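Local coordinates for DotI (Legionella pneumophila, PDB 3WZ4), which is an inner-membrane component of the Dot/Icm type IVB secretion system, represented here by its periplasmic domain, whose precise role is not established, at residues A[34-39]-A[43-48]; A[19-24]-A[132-137]; A[11-16]-A[115-120]; A[59-64]-A[98-103]; A[7-12]-A[125-130]. All coordinates share one frame; numbering follows the deposited sequence. Where two conformers were deposited one is given.

Interaction 1: residues A[34-39]-A[43-48]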
# COMPACT_ATOMS: atom_id res chain seq x y z
N GLN A 34 7.44 -9.38 -2.00
CA GLN A 34 6.78 -10.54 -1.43
C GLN A 34 6.42 -10.38 0.05
O GLN A 34 5.40 -10.91 0.50
CB GLN A 34 7.59 -11.82 -1.66
CG GLN A 34 6.72 -13.06 -1.70
CD GLN A 34 5.41 -12.81 -2.44
OE1 GLN A 34 5.40 -12.57 -3.64
NE2 GLN A 34 4.30 -12.85 -1.71
N ALA A 35 7.23 -9.62 0.79
CA ALA A 35 6.96 -9.41 2.21
C ALA A 35 5.65 -8.67 2.44
O ALA A 35 5.12 -8.66 3.55
CB ALA A 35 8.12 -8.66 2.87
N SER A 36 5.13 -8.05 1.39
CA SER A 36 3.92 -7.23 1.53
C SER A 36 2.64 -7.99 1.20
O SER A 36 1.55 -7.48 1.45
CB SER A 36 4.02 -5.98 0.65
OG SER A 36 3.96 -6.34 -0.72
N SER A 37 2.76 -9.19 0.64
CA SER A 37 1.59 -9.96 0.22
C SER A 37 0.61 -10.20 1.37
O SER A 37 -0.59 -10.36 1.15
CB SER A 37 2.01 -11.29 -0.41
OG SER A 37 2.46 -12.21 0.57
N GLY A 38 1.13 -10.22 2.59
CA GLY A 38 0.32 -10.46 3.77
C GLY A 38 -0.67 -9.34 4.06
O GLY A 38 -1.69 -9.56 4.72
N PHE A 39 -0.38 -8.14 3.56
CA PHE A 39 -1.28 -7.00 3.73
C PHE A 39 -2.52 -7.15 2.87
O PHE A 39 -3.54 -6.50 3.12
CB PHE A 39 -0.57 -5.70 3.35
CG PHE A 39 0.49 -5.26 4.31
CD1 PHE A 39 0.18 -4.98 5.63
CD2 PHE A 39 1.80 -5.10 3.89
CE1 PHE A 39 1.16 -4.57 6.52
CE2 PHE A 39 2.79 -4.69 4.77
CZ PHE A 39 2.47 -4.43 6.08
N GLU A 43 -7.99 -11.16 -3.85
CA GLU A 43 -8.24 -10.27 -4.98
C GLU A 43 -7.40 -8.99 -4.92
O GLU A 43 -7.08 -8.40 -5.94
CB GLU A 43 -9.73 -9.93 -5.10
CG GLU A 43 -10.27 -9.05 -3.99
CD GLU A 43 -10.55 -9.81 -2.70
OE1 GLU A 43 -10.37 -11.05 -2.70
OE2 GLU A 43 -10.93 -9.16 -1.70
N GLY A 44 -7.06 -8.57 -3.70
CA GLY A 44 -6.25 -7.38 -3.52
C GLY A 44 -4.84 -7.58 -4.05
O GLY A 44 -4.26 -6.68 -4.66
N TRP A 45 -4.30 -8.77 -3.82
CA TRP A 45 -2.94 -9.10 -4.26
C TRP A 45 -2.86 -9.15 -5.79
O TRP A 45 -1.88 -8.70 -6.37
CB TRP A 45 -2.51 -10.44 -3.65
CG TRP A 45 -1.10 -10.85 -3.98
CD1 TRP A 45 -0.70 -11.99 -4.61
CD2 TRP A 45 0.10 -10.12 -3.68
NE1 TRP A 45 0.67 -12.02 -4.73
CE2 TRP A 45 1.18 -10.88 -4.16
CE3 TRP A 45 0.36 -8.90 -3.05
CZ2 TRP A 45 2.51 -10.46 -4.04
CZ3 TRP A 45 1.67 -8.48 -2.92
CH2 TRP A 45 2.73 -9.26 -3.42
N ASP A 46 -3.90 -9.68 -6.42
CA ASP A 46 -3.95 -9.71 -7.88
C ASP A 46 -3.97 -8.31 -8.47
O ASP A 46 -3.26 -8.01 -9.43
CB ASP A 46 -5.18 -10.50 -8.36
CG ASP A 46 -5.06 -11.99 -8.10
OD1 ASP A 46 -3.92 -12.47 -7.92
OD2 ASP A 46 -6.10 -12.68 -8.10
N GLN A 47 -4.80 -7.44 -7.89
CA GLN A 47 -4.93 -6.07 -8.37
C GLN A 47 -3.65 -5.27 -8.12
O GLN A 47 -3.22 -4.50 -8.97
CB GLN A 47 -6.13 -5.39 -7.70
CG GLN A 47 -6.41 -3.98 -8.19
CD GLN A 47 -5.79 -2.92 -7.30
OE1 GLN A 47 -5.63 -3.12 -6.10
NE2 GLN A 47 -5.43 -1.79 -7.90
N PHE A 48 -3.05 -5.48 -6.95
CA PHE A 48 -1.81 -4.80 -6.62
C PHE A 48 -0.68 -5.22 -7.56
O PHE A 48 0.09 -4.38 -8.02
CB PHE A 48 -1.42 -5.08 -5.16
CG PHE A 48 -0.12 -4.45 -4.74
CD1 PHE A 48 -0.04 -3.09 -4.48
CD2 PHE A 48 1.02 -5.22 -4.59
CE1 PHE A 48 1.15 -2.51 -4.09
CE2 PHE A 48 2.21 -4.64 -4.20
CZ PHE A 48 2.28 -3.29 -3.95
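With CG anti to the backbone N (chi1 -177°), Trp45 swings its indole off helix 42-54 and lays it against Ser37. Gln34, in one of its two conformers, has a bent chain that brings its amide back to the same ring. Ser37 meets the indole over one face. Its CB sits 3.6 Å from the centroid of the Trp45 six-membered ring and only 6° off the ring normal, a CH-pi contact. The backbone joins in, with Ser37 CA 3.5 Å from Trp45 CZ3. Gln34 approaches from another direction. In that conformer its OE1 lies 3.6 Å from Trp45 CZ2, with the amide plane turned 73° from the ring plane, but this detail is less certain. Ser36 comes to the edge of the indole, near its plane, with OG 3.8 Å from Trp45 CZ3. That hydroxyl is hydrogen-bonded to Leu33 O, within its own turn of chain. Phe48, one turn after Trp45, is a looser neighbour of Ser36 and makes an edge-to-face contact with Phe134. No hydrogen bond joins 34-39 to 43-48, so the aromatic ring and the groups around it carry the contact. This is surface packing between the end of helix 29-35 and the start of helix 42-54. The two consecutive helices are joined by a short irregular link, and a large aromatic side chain spans the gap between them in an alpha+beta domain.

Interaction 2: residues A[19-24]-A[132-137]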
# COMPACT_ATOMS: atom_id res chain seq x y z
N ILE A 19 2.92 2.91 3.28
CA ILE A 19 4.34 3.24 3.32
C ILE A 19 5.20 2.07 2.83
O ILE A 19 6.14 2.25 2.07
CB ILE A 19 4.79 3.65 4.73
CG1 ILE A 19 3.98 4.86 5.21
CG2 ILE A 19 6.28 3.95 4.76
CD1 ILE A 19 4.15 6.09 4.34
N ALA A 20 4.85 0.86 3.28
CA ALA A 20 5.59 -0.33 2.89
C ALA A 20 5.63 -0.50 1.37
O ALA A 20 6.65 -0.91 0.81
CB ALA A 20 4.98 -1.57 3.54
N ALA A 21 4.52 -0.18 0.71
CA ALA A 21 4.43 -0.30 -0.74
C ALA A 21 5.42 0.62 -1.47
O ALA A 21 5.77 0.36 -2.61
CB ALA A 21 3.01 -0.03 -1.20
N PHE A 22 5.85 1.68 -0.80
CA PHE A 22 6.79 2.62 -1.41
C PHE A 22 8.13 2.62 -0.69
O PHE A 22 8.82 3.64 -0.63
CB PHE A 22 6.20 4.03 -1.45
CG PHE A 22 5.07 4.17 -2.42
CD1 PHE A 22 5.32 4.48 -3.75
CD2 PHE A 22 3.76 3.99 -2.01
CE1 PHE A 22 4.28 4.61 -4.65
CE2 PHE A 22 2.71 4.13 -2.91
CZ PHE A 22 2.98 4.44 -4.23
N THR A 23 8.50 1.46 -0.14
CA THR A 23 9.77 1.32 0.56
C THR A 23 10.54 0.12 0.01
O THR A 23 10.42 -0.99 0.52
CB THR A 23 9.56 1.16 2.08
OG1 THR A 23 8.77 2.25 2.57
CG2 THR A 23 10.90 1.14 2.82
N TYR A 24 11.32 0.36 -1.04
CA TYR A 24 12.09 -0.70 -1.69
C TYR A 24 13.20 -0.09 -2.55
O TYR A 24 13.33 1.13 -2.63
CB TYR A 24 11.18 -1.58 -2.55
CG TYR A 24 10.62 -0.87 -3.76
CD1 TYR A 24 9.47 -0.10 -3.67
CD2 TYR A 24 11.23 -0.98 -5.00
CE1 TYR A 24 8.95 0.55 -4.78
CE2 TYR A 24 10.72 -0.34 -6.12
CZ TYR A 24 9.58 0.42 -6.00
OH TYR A 24 9.07 1.06 -7.11
N SER A 132 -8.15 -4.99 -0.36
CA SER A 132 -8.79 -5.53 -1.56
C SER A 132 -8.54 -4.65 -2.78
O SER A 132 -8.56 -5.12 -3.92
CB SER A 132 -10.30 -5.70 -1.34
OG SER A 132 -10.56 -6.83 -0.53
N GLN A 133 -8.30 -3.36 -2.55
CA GLN A 133 -7.98 -2.45 -3.63
C GLN A 133 -6.97 -1.41 -3.19
O GLN A 133 -7.09 -0.83 -2.11
CB GLN A 133 -9.24 -1.76 -4.17
CG GLN A 133 -8.98 -0.93 -5.41
CD GLN A 133 -10.23 -0.26 -5.95
OE1 GLN A 133 -10.97 0.39 -5.22
NE2 GLN A 133 -10.47 -0.42 -7.25
N PHE A 134 -5.97 -1.19 -4.03
CA PHE A 134 -4.89 -0.26 -3.74
C PHE A 134 -4.79 0.72 -4.91
O PHE A 134 -4.38 0.35 -6.00
CB PHE A 134 -3.58 -1.03 -3.58
CG PHE A 134 -2.48 -0.23 -2.93
CD1 PHE A 134 -1.68 0.61 -3.68
CD2 PHE A 134 -2.24 -0.34 -1.57
CE1 PHE A 134 -0.66 1.33 -3.09
CE2 PHE A 134 -1.23 0.39 -0.97
CZ PHE A 134 -0.44 1.22 -1.73
N VAL A 135 -5.19 1.96 -4.67
CA VAL A 135 -5.19 2.96 -5.74
C VAL A 135 -4.29 4.14 -5.42
O VAL A 135 -4.37 4.72 -4.33
CB VAL A 135 -6.61 3.46 -6.04
CG1 VAL A 135 -6.57 4.58 -7.06
CG2 VAL A 135 -7.48 2.31 -6.54
N VAL A 136 -3.42 4.49 -6.36
CA VAL A 136 -2.51 5.61 -6.20
C VAL A 136 -2.84 6.71 -7.20
O VAL A 136 -3.15 6.43 -8.36
CB VAL A 136 -1.04 5.18 -6.40
CG1 VAL A 136 -0.11 6.38 -6.27
CG2 VAL A 136 -0.66 4.09 -5.40
N GLY A 137 -2.78 7.95 -6.75
CA GLY A 137 -3.02 9.10 -7.61
C GLY A 137 -2.26 10.30 -7.12
O GLY A 137 -1.69 10.28 -6.03
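Phe22 points the end of its ring at Val136 and meets it in the ring plane. The Phe22 CZ atom is 3.8 Å from Val136 CG2, and the two side chains come from opposite directions. The ring gets there because its CG lies beside the backbone N, anti to the carbonyl carbon (chi1 -70°). Val136 offers both methyls, with CG1 a little farther from CZ. Next to this pair, Phe134 sends its ring from the strand toward the end of the helix. Its CZ comes within 3.7 Å of Ala21 CB. The two phenyl rings are less intimate. Phe22 CE2 lies at the edge of the Phe134 ring, 4.4 Å from CE1. All of these contacts are apolar, and no hydrogen bond crosses between 19-24 and 132-137.

The contact packs the C-terminal end of helix 7-21 against the last strand, 129-138, of a curved antiparallel sheet. A helix held against such a sheet is consistent with the NTF2-like clan to which the family belongs. Strand 129-138 has a classic beta bulge where Ser132 and Gln133 both face Leu116. Phe134 follows directly and faces the helix.

The chain leaves the helix at Phe22. There Ile19 O is gripped twice, by Phe22 N at 2.9 Å and by Thr23 OG1 at 2.7 Å. The two donors reach it from opposite faces of the carbonyl plane. Phe22 also packs on Ile96 and Val98 of strand 87-101, and Phe134 on Val113 and Met115 of strand 106-119.

Interaction 3: residues A[11-16]-A[115-120]; sequences LQWANQ and MLITRV
Ile117 points its CD1 methyl at the rim of the Trp13 indole, in the ring plane, 3.7 Å from CZ3. The ring therefore presents its benzo edge to the isoleucine, and the two side chains run at a slant to each other. The same methyl also meets Ala14 CB at 3.7 Å. It thus fills the angle between two consecutive helix residues. Ala14 faces the strand directly and takes a second partner in Met115, a selenomethionine. The chain of Met115 bends at chi3 (-79°), which turns CE back onto the helix. CE lies 3.6 Å from Ala14 CB and 3.4 Å from Ala14 O.

The axes of 11-16 and 115-119 come within 10.7 Å, with 127° between their directions. This is a helix packed on one face of an antiparallel sheet, consistent with the NTF2-like clan to which the family is assigned. Ala14 is the point of nearest approach, its CA 7.7 Å from Met115 CA.

All four residues are buried, and no hydrogen bond links 11-16 to 115-120. Trp13 continues onto Ile129 and Ile131 of strand 129-138, while Ala14 also touches Val92 of strand 87-101.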
# COMPACT_ATOMS: atom_id res chain seq x y z
N LEU A 11 -6.69 2.22 10.72
CA LEU A 11 -5.99 3.36 10.14
C LEU A 11 -4.47 3.23 10.27
O LEU A 11 -3.75 3.32 9.28
CB LEU A 11 -6.48 4.67 10.77
CG LEU A 11 -7.87 5.13 10.32
CD1 LEU A 11 -8.49 6.06 11.34
CD2 LEU A 11 -7.79 5.79 8.96
N GLN A 12 -3.99 3.01 11.49
CA GLN A 12 -2.56 2.83 11.71
C GLN A 12 -2.02 1.74 10.78
O GLN A 12 -0.94 1.88 10.20
CB GLN A 12 -2.26 2.46 13.16
CG GLN A 12 -2.59 3.55 14.16
CD GLN A 12 -1.84 3.39 15.47
OE1 GLN A 12 -0.70 2.92 15.49
NE2 GLN A 12 -2.47 3.77 16.58
N TRP A 13 -2.79 0.67 10.64
CA TRP A 13 -2.41 -0.44 9.78
C TRP A 13 -2.34 -0.02 8.31
O TRP A 13 -1.39 -0.36 7.60
CB TRP A 13 -3.41 -1.59 9.96
CG TRP A 13 -3.04 -2.84 9.23
CD1 TRP A 13 -2.24 -3.85 9.69
CD2 TRP A 13 -3.48 -3.24 7.93
NE1 TRP A 13 -2.14 -4.84 8.75
CE2 TRP A 13 -2.90 -4.50 7.66
CE3 TRP A 13 -4.31 -2.66 6.96
CZ2 TRP A 13 -3.12 -5.18 6.46
CZ3 TRP A 13 -4.52 -3.33 5.78
CH2 TRP A 13 -3.93 -4.58 5.54
N ALA A 14 -3.35 0.73 7.86
CA ALA A 14 -3.38 1.21 6.48
C ALA A 14 -2.19 2.13 6.20
O ALA A 14 -1.64 2.13 5.10
CB ALA A 14 -4.70 1.94 6.21
N ASN A 15 -1.81 2.91 7.21
CA ASN A 15 -0.64 3.77 7.13
C ASN A 15 0.61 2.95 6.87
O ASN A 15 1.43 3.30 6.02
CB ASN A 15 -0.49 4.57 8.43
CG ASN A 15 0.61 5.61 8.35
OD1 ASN A 15 1.50 5.54 7.51
ND2 ASN A 15 0.56 6.59 9.26
N GLN A 16 0.77 1.85 7.61
CA GLN A 16 1.92 0.97 7.45
C GLN A 16 1.96 0.36 6.06
O GLN A 16 3.01 0.35 5.40
CB GLN A 16 1.89 -0.14 8.49
CG GLN A 16 1.76 0.33 9.93
CD GLN A 16 1.58 -0.82 10.90
OE1 GLN A 16 0.71 -0.78 11.78
NE2 GLN A 16 2.40 -1.86 10.76
N MSE A 115 -7.30 3.04 -0.27
CA MSE A 115 -7.36 1.61 -0.05
C MSE A 115 -8.76 1.16 0.37
O MSE A 115 -9.42 1.82 1.18
CB MSE A 115 -6.35 1.19 1.03
CG MSE A 115 -4.89 1.40 0.65
SE MSE A 115 -3.70 1.34 2.21
CE MSE A 115 -4.01 3.14 2.90
N LEU A 116 -9.20 0.04 -0.19
CA LEU A 116 -10.38 -0.64 0.33
C LEU A 116 -9.90 -1.77 1.22
O LEU A 116 -9.20 -2.68 0.77
CB LEU A 116 -11.26 -1.17 -0.81
CG LEU A 116 -12.49 -1.97 -0.37
CD1 LEU A 116 -13.43 -1.12 0.46
CD2 LEU A 116 -13.22 -2.56 -1.57
N ILE A 117 -10.25 -1.71 2.50
CA ILE A 117 -9.82 -2.71 3.45
C ILE A 117 -11.01 -3.53 3.93
O ILE A 117 -12.05 -2.98 4.29
CB ILE A 117 -9.10 -2.06 4.65
CG1 ILE A 117 -7.81 -1.39 4.19
CG2 ILE A 117 -8.83 -3.09 5.75
CD1 ILE A 117 -7.05 -0.70 5.29
N THR A 118 -10.87 -4.85 3.94
CA THR A 118 -11.96 -5.73 4.34
C THR A 118 -11.54 -6.76 5.38
O THR A 118 -10.40 -7.22 5.39
CB THR A 118 -12.56 -6.47 3.13
OG1 THR A 118 -11.58 -7.37 2.59
CG2 THR A 118 -12.97 -5.48 2.05
N ARG A 119 -12.47 -7.11 6.26
CA ARG A 119 -12.24 -8.17 7.22
C ARG A 119 -12.14 -9.51 6.50
O ARG A 119 -12.95 -9.81 5.63
CB ARG A 119 -13.38 -8.22 8.23
CG ARG A 119 -13.55 -6.96 9.04
CD ARG A 119 -13.33 -7.23 10.52
NE ARG A 119 -14.05 -8.41 10.97
CZ ARG A 119 -14.01 -8.88 12.21
NH1 ARG A 119 -13.29 -8.26 13.13
NH2 ARG A 119 -14.70 -9.97 12.53
N VAL A 120 -11.14 -10.30 6.87
CA VAL A 120 -10.98 -11.64 6.32
C VAL A 120 -10.74 -12.62 7.46
O VAL A 120 -10.68 -12.23 8.63
CB VAL A 120 -9.81 -11.71 5.32
CG1 VAL A 120 -10.12 -10.90 4.07
CG2 VAL A 120 -8.51 -11.24 5.96

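Interaction 4: residues A[59-64]-A[98-103]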
# COMPACT_ATOMS: atom_id res chain seq x y z
N ASP A 59 10.70 -0.69 -13.32
CA ASP A 59 11.66 -0.69 -14.43
C ASP A 59 12.66 0.45 -14.29
O ASP A 59 13.85 0.28 -14.57
CB ASP A 59 10.94 -0.60 -15.78
CG ASP A 59 10.30 -1.91 -16.17
OD1 ASP A 59 10.89 -2.98 -15.88
OD2 ASP A 59 9.20 -1.89 -16.77
N ALA A 60 12.18 1.61 -13.86
CA ALA A 60 13.04 2.78 -13.68
C ALA A 60 13.91 2.65 -12.43
O ALA A 60 15.07 3.06 -12.42
CB ALA A 60 12.20 4.05 -13.60
N VAL A 61 13.34 2.08 -11.37
CA VAL A 61 14.08 1.86 -10.14
C VAL A 61 15.29 0.96 -10.41
O VAL A 61 16.40 1.26 -9.96
CB VAL A 61 13.19 1.23 -9.05
CG1 VAL A 61 14.04 0.76 -7.88
CG2 VAL A 61 12.15 2.24 -8.59
N LYS A 62 15.07 -0.12 -11.14
CA LYS A 62 16.15 -1.04 -11.50
C LYS A 62 17.14 -0.38 -12.47
O LYS A 62 18.35 -0.44 -12.25
CB LYS A 62 15.58 -2.33 -12.11
CG LYS A 62 14.73 -3.14 -11.14
CD LYS A 62 14.03 -4.32 -11.82
CE LYS A 62 14.99 -5.46 -12.12
NZ LYS A 62 14.27 -6.68 -12.57
N ALA A 63 16.61 0.24 -13.52
CA ALA A 63 17.46 0.87 -14.53
C ALA A 63 18.35 1.96 -13.94
O ALA A 63 19.55 2.01 -14.21
CB ALA A 63 16.60 1.43 -15.66
N LYS A 64 17.75 2.84 -13.15
CA LYS A 64 18.49 3.95 -12.55
C LYS A 64 19.02 3.58 -11.16
O LYS A 64 19.64 4.41 -10.49
CB LYS A 64 17.61 5.20 -12.47
CG LYS A 64 17.13 5.70 -13.83
CD LYS A 64 16.22 6.91 -13.68
CE LYS A 64 15.74 7.40 -15.03
NZ LYS A 64 14.85 8.58 -14.91
N VAL A 98 6.55 10.59 -1.83
CA VAL A 98 7.44 9.51 -2.26
C VAL A 98 8.75 10.07 -2.78
O VAL A 98 8.77 11.08 -3.48
CB VAL A 98 6.78 8.64 -3.35
CG1 VAL A 98 7.68 7.48 -3.72
CG2 VAL A 98 5.42 8.13 -2.88
N THR A 99 9.86 9.42 -2.42
CA THR A 99 11.18 9.84 -2.86
C THR A 99 11.92 8.74 -3.61
O THR A 99 12.15 7.65 -3.07
CB THR A 99 12.04 10.30 -1.66
OG1 THR A 99 11.42 11.42 -1.03
CG2 THR A 99 13.44 10.69 -2.11
N TYR A 100 12.29 9.02 -4.86
CA TYR A 100 13.14 8.14 -5.65
C TYR A 100 14.51 8.79 -5.76
O TYR A 100 14.64 9.89 -6.30
CB TYR A 100 12.56 7.96 -7.05
CG TYR A 100 11.18 7.34 -7.09
CD1 TYR A 100 10.04 8.10 -6.88
CD2 TYR A 100 11.01 5.98 -7.37
CE1 TYR A 100 8.78 7.54 -6.93
CE2 TYR A 100 9.75 5.41 -7.42
CZ TYR A 100 8.64 6.19 -7.19
OH TYR A 100 7.38 5.63 -7.24
N GLN A 101 15.56 8.12 -5.27
CA GLN A 101 16.87 8.76 -5.27
C GLN A 101 18.06 7.83 -5.43
O GLN A 101 17.96 6.62 -5.23
CB GLN A 101 17.05 9.61 -4.01
CG GLN A 101 17.26 8.81 -2.74
CD GLN A 101 17.37 9.69 -1.51
OE1 GLN A 101 18.34 10.43 -1.35
NE2 GLN A 101 16.37 9.61 -0.64
N SER A 102 19.18 8.43 -5.82
CA SER A 102 20.46 7.74 -5.95
C SER A 102 21.56 8.79 -5.85
O SER A 102 21.29 9.94 -5.49
CB SER A 102 20.55 7.04 -7.30
OG SER A 102 20.55 7.97 -8.37
N ALA A 103 22.79 8.40 -6.16
CA ALA A 103 23.90 9.34 -6.15
C ALA A 103 23.68 10.47 -7.16
O ALA A 103 24.08 11.61 -6.93
CB ALA A 103 25.21 8.63 -6.42
O HOH W 1 20.56 6.99 -10.87
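Along 59-64, Val61 is the first residue to touch 98-103. Its CG2 methyl reaches the edge of the Tyr100 ring, near the ring plane. It is 4.1 Å from Tyr100 CD2 and equally far from CE2, so it sits beside the middle of that ring bond. The two side chains cross at about a right angle. The ring leans this way because CG of Tyr100 lies beside its backbone N, anti to the carbonyl carbon (chi1 -61°). Val61 is buried, and both it and Tyr100 also pack on Val68 of strand 67-84.

The helix ends just beyond, and Lys64 meets 98-103 through its backbone. Its carbonyl O is 4.2 Å from Ser102 CB, while its side chain leads elsewhere. NZ makes a long, weak ion pair with Glu105 OE1. A water joins the two segments, 59-64 and 98-103, at this end. It donates to Lys64 O at 2.8 Å and is hydrogen-bonded to Ser102 OG at 2.7 Å. Ser102 OG is also hydrogen-bonded to the backbone N atoms of Ser104 and Glu105. It thereby ties the turn that leads from strand 87-101 into strand 106-119.

The contact therefore brings the last turn of helix 57-63 beside the end of strand 87-101, where it turns into strand 106-119. It has two parts. An apolar touch between valine and tyrosine lies toward the inside, and a water bridge takes over toward the surface. No direct hydrogen bond spans the segments, which implies a light, partly hydrated junction.

Interaction 5: residues A[7-12]-A[125-130]; sequences DSAVLQ and SPRGIG
A type I beta turn from Ser125 to Gly128, closed by Gly128 N to Ser125 O at 2.7 Å, leads the chain into strand 129-138 beside the first turns of helix 7-21. Arg127 leaves this turn toward the helix. Its CG is anti to the backbone N (chi1 -169°), and a bend at chi2 (52°) directs the guanidinium to Ala9. NH2 lies 3.8 Å from Ala9 CB and 3.6 Å from Ala9 O. The link between these polar groups passes through a water. This water donates to Ala9 O at 2.6 Å and accepts from Arg127 NH2 at 3.1 Å, lying at the edge of the guanidinium in its plane. The other terminal nitrogen, NH1, is hydrogen-bonded to Gln5 OE1, just before the helix.

The start of helix 7-21 is thus packed against the beginning of the last strand of the antiparallel sheet, in a domain of the NTF2-like clan. Deeper in, Val10 CG2 meets Ile129 CD1 at 4.2 Å, and both residues are buried. The same CD1 lies over one face of the Arg127 guanidinium, 4.0 Å above its plane. One methyl therefore serves both the valine and the flat charged group. Val10 and Ile129 also touch Trp90 of strand 87-101. Asp7, in the first turn, makes a salt bridge with Lys81 and hydrogen-bonds to Trp90 NE1.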
# COMPACT_ATOMS: atom_id res chain seq x y z
N ASP A 7 -11.46 1.34 14.39
CA ASP A 7 -11.21 2.30 13.32
C ASP A 7 -9.76 2.80 13.39
O ASP A 7 -9.05 2.82 12.38
CB ASP A 7 -12.18 3.48 13.42
CG ASP A 7 -13.50 3.21 12.73
OD1 ASP A 7 -13.77 2.04 12.36
OD2 ASP A 7 -14.29 4.16 12.56
N SER A 8 -9.33 3.19 14.59
CA SER A 8 -7.98 3.72 14.79
C SER A 8 -6.93 2.67 14.47
O SER A 8 -5.88 2.99 13.91
CB SER A 8 -7.81 4.23 16.22
OG SER A 8 -7.87 3.15 17.14
N ALA A 9 -7.20 1.42 14.84
CA ALA A 9 -6.28 0.33 14.55
C ALA A 9 -6.16 0.10 13.05
O ALA A 9 -5.05 -0.05 12.52
CB ALA A 9 -6.74 -0.94 15.24
N VAL A 10 -7.30 0.07 12.37
CA VAL A 10 -7.32 -0.12 10.92
C VAL A 10 -6.56 1.00 10.21
O VAL A 10 -5.87 0.76 9.22
CB VAL A 10 -8.76 -0.19 10.38
CG1 VAL A 10 -8.77 -0.16 8.86
CG2 VAL A 10 -9.48 -1.43 10.91
N LEU A 11 -6.69 2.22 10.72
CA LEU A 11 -5.99 3.36 10.14
C LEU A 11 -4.47 3.23 10.27
O LEU A 11 -3.75 3.32 9.28
CB LEU A 11 -6.48 4.67 10.77
CG LEU A 11 -7.87 5.13 10.32
CD1 LEU A 11 -8.49 6.06 11.34
CD2 LEU A 11 -7.79 5.79 8.96
N GLN A 12 -3.99 3.01 11.49
CA GLN A 12 -2.56 2.83 11.71
C GLN A 12 -2.02 1.74 10.78
O GLN A 12 -0.94 1.88 10.20
CB GLN A 12 -2.26 2.46 13.16
CG GLN A 12 -2.59 3.55 14.16
CD GLN A 12 -1.84 3.39 15.47
OE1 GLN A 12 -0.70 2.92 15.49
NE2 GLN A 12 -2.47 3.77 16.58
N SER A 125 -4.98 -14.86 7.41
CA SER A 125 -4.39 -13.54 7.63
C SER A 125 -4.55 -13.17 9.10
O SER A 125 -5.58 -12.62 9.49
CB SER A 125 -5.06 -12.50 6.74
OG SER A 125 -4.40 -11.25 6.85
N PRO A 126 -3.53 -13.46 9.91
CA PRO A 126 -3.55 -13.26 11.37
C PRO A 126 -4.06 -11.88 11.78
O PRO A 126 -4.62 -11.74 12.87
CB PRO A 126 -2.08 -13.42 11.75
CG PRO A 126 -1.53 -14.34 10.73
CD PRO A 126 -2.24 -14.00 9.45
N ARG A 127 -3.87 -10.88 10.93
CA ARG A 127 -4.33 -9.53 11.24
C ARG A 127 -5.85 -9.43 11.22
O ARG A 127 -6.44 -8.60 11.91
CB ARG A 127 -3.71 -8.52 10.28
CG ARG A 127 -3.91 -7.07 10.69
CD ARG A 127 -3.47 -6.84 12.13
NE ARG A 127 -3.63 -5.44 12.53
CZ ARG A 127 -4.78 -4.89 12.91
NH1 ARG A 127 -5.88 -5.62 12.95
NH2 ARG A 127 -4.82 -3.61 13.25
N GLY A 128 -6.49 -10.28 10.42
CA GLY A 128 -7.93 -10.32 10.33
C GLY A 128 -8.49 -9.37 9.29
O GLY A 128 -9.68 -9.37 9.00
N ILE A 129 -7.61 -8.55 8.72
CA ILE A 129 -8.00 -7.63 7.66
C ILE A 129 -6.97 -7.66 6.54
O ILE A 129 -5.81 -8.03 6.76
CB ILE A 129 -8.12 -6.18 8.18
CG1 ILE A 129 -6.84 -5.76 8.90
CG2 ILE A 129 -9.34 -6.03 9.09
CD1 ILE A 129 -6.82 -4.30 9.30
N GLY A 130 -7.40 -7.27 5.34
CA GLY A 130 -6.52 -7.20 4.19
C GLY A 130 -6.99 -6.17 3.18
O GLY A 130 -8.16 -5.80 3.16
O HOH W 2 -3.18 -1.09 13.92

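Interactions 2, 3 and 5 all use helix 7-21. They pack successive parts of it on strands 106-119 and 129-138, which are neighbours in the sheet. Interaction 3 is fully buried and apolar. Interaction 2 is partly buried and aromatic. Interaction 5, its centre about 5 Å from that of interaction 3, is partly buried and adds a water bridge between Ala9 and Arg127. Interaction 1 is a surface contact between consecutive helices. It joins interaction 2 through Glu43 OE2 with Ser132 OG (2.6 Å) and Gln47 OE1 with Phe134 N (2.8 Å). Interaction 4, also partly buried, has its centre about 27 Å from that of interaction 3 and again combines apolar packing with water.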